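Local coordinates for AlgX/AlgJ SGNH hydrolase-like domain-containing protein (Eubacterium siraeum, PDB 4NZK) that is of unknown function but belongs to the DHHW family of the SGNH hydrolase clan and may therefore be a hydrolase-like enzyme, at residues T232-T235 with K239-E242. Residues are numbered along the deposited sequence; the frame is centred on the assembly and turned at random. Where two conformers were deposited one is given.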
loop_
_atom_site.group_PDB
_atom_site.type_symbol
_atom_site.label_atom_id
_atom_site.label_comp_id
_atom_site.label_asym_id
_atom_site.label_seq_id
_atom_site.Cartn_x
_atom_site.Cartn_y
_atom_site.Cartn_z
ATOM N N THR A 232 17.972 7.004 1.225
ATOM C CA THR A 232 19.131 6.211 0.793
ATOM C C THR A 232 18.588 4.882 0.278
ATOM O O THR A 232 17.776 4.210 0.954
ATOM C CB THR A 232 20.134 6.024 1.935
ATOM O OG1 THR A 232 20.538 7.326 2.402
ATOM C CG2 THR A 232 21.365 5.241 1.466
ATOM N N TYR A 233 19.035 4.508 -0.917
ATOM C CA TYR A 233 18.602 3.293 -1.578
ATOM C C TYR A 233 19.579 2.131 -1.336
ATOM O O TYR A 233 20.797 2.283 -1.457
ATOM C CB TYR A 233 18.402 3.556 -3.065
ATOM C CG TYR A 233 17.171 4.375 -3.348
ATOM C CD1 TYR A 233 17.198 5.758 -3.280
ATOM C CD2 TYR A 233 15.975 3.772 -3.730
ATOM C CE1 TYR A 233 16.054 6.507 -3.505
ATOM C CE2 TYR A 233 14.849 4.502 -3.981
ATOM C CZ TYR A 233 14.882 5.876 -3.870
ATOM O OH TYR A 233 13.745 6.604 -4.108
ATOM N N TYR A 234 19.004 0.995 -0.955
ATOM C CA TYR A 234 19.738 -0.208 -0.607
ATOM C C TYR A 234 19.241 -1.402 -1.415
ATOM O O TYR A 234 18.117 -1.407 -1.942
ATOM C CB TYR A 234 19.557 -0.518 0.877
ATOM C CG TYR A 234 20.189 0.449 1.841
ATOM C CD1 TYR A 234 19.538 1.625 2.203
ATOM C CD2 TYR A 234 21.405 0.163 2.453
ATOM C CE1 TYR A 234 20.109 2.511 3.093
ATOM C CE2 TYR A 234 21.975 1.045 3.357
ATOM C CZ TYR A 234 21.323 2.213 3.667
ATOM O OH TYR A 234 21.869 3.096 4.568
ATOM N N THR A 235 20.092 -2.414 -1.504
ATOM C CA THR A 235 19.704 -3.661 -2.090
ATOM C C THR A 235 18.803 -4.389 -1.090
ATOM O O THR A 235 18.652 -3.968 0.054
ATOM C CB THR A 235 20.924 -4.556 -2.327
ATOM O OG1 THR A 235 21.563 -4.823 -1.064
ATOM C CG2 THR A 235 21.873 -3.881 -3.211
ATOM N N LYS A 239 22.480 -3.500 1.556
ATOM C CA LYS A 239 23.787 -2.957 1.224
ATOM C C LYS A 239 23.508 -1.723 0.373
ATOM O O LYS A 239 22.629 -1.740 -0.488
ATOM C CB LYS A 239 24.639 -3.970 0.455
ATOM C CG LYS A 239 24.774 -5.346 1.103
ATOM C CD LYS A 239 25.319 -5.308 2.530
ATOM C CE LYS A 239 25.487 -6.733 3.048
ATOM N NZ LYS A 239 25.780 -6.787 4.497
ATOM N N ALA A 240 24.241 -0.642 0.635
ATOM C CA ALA A 240 24.035 0.597 -0.113
ATOM C C ALA A 240 24.206 0.308 -1.599
ATOM O O ALA A 240 25.153 -0.391 -1.997
ATOM C CB ALA A 240 25.013 1.674 0.337
ATOM N N ASP A 241 23.254 0.785 -2.386
ATOM C CA ASP A 241 23.226 0.542 -3.813
ATOM C C ASP A 241 24.046 1.628 -4.493
ATOM O O ASP A 241 23.639 2.770 -4.575
ATOM C CB ASP A 241 21.799 0.502 -4.338
ATOM C CG ASP A 241 21.712 0.057 -5.779
ATOM O OD1 ASP A 241 22.743 0.106 -6.495
ATOM O OD2 ASP A 241 20.602 -0.324 -6.213
ATOM N N GLU A 242 25.222 1.227 -4.961
ATOM C CA GLU A 242 26.202 2.138 -5.554
ATOM C C GLU A 242 25.716 2.869 -6.804
ATOM O O GLU A 242 26.217 3.952 -7.113
ATOM C CB GLU A 242 27.519 1.390 -5.816
ATOM C CG GLU A 242 28.346 1.180 -4.556
HETATM O O HOH W 1 22.436 4.185 -2.602
HETATM O O HOH W 2 18.373 -0.152 -4.574
#
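T235 and K239 close the mouth of a short turn through two bonds. The amide N of T235 donates to O of K239 (2.8 Å, nearly straight at 168°), and OG1 of T235 accepts from N of K239 at 3.1 Å. Threonine suits the place because its chi1 of 61° swings the hydroxyl towards the returning chain, where it also hydrogen-bonds D237 within the turn. With the hydroxyl lost to an alanine here, N of K239 and the D237 carboxylate would probably lose their shared partner, leaving the turn less firmly fixed. K239 leans CB against OG1 (3.5 Å), while its chain, modelled in two conformers, leads off at the exposed surface, which suits lysine. N of D241 donates to O of Y233 at 3.0 Å. D241 CB approaches the same carbonyl; aspartate is short enough for OD1 to accept from the backbone N of Q243 in an Asx turn, while OD2 reaches Y234 O through a water. The Y234 ring brings CD2 within 3.5 Å of A240 N and stacks on F238. The two backbone bonds flank Y234 and A240, a non-hydrogen-bonded antiparallel pair, as in a hairpin-like reversal, here ending outermost strand 229-234 of the mixed sheet.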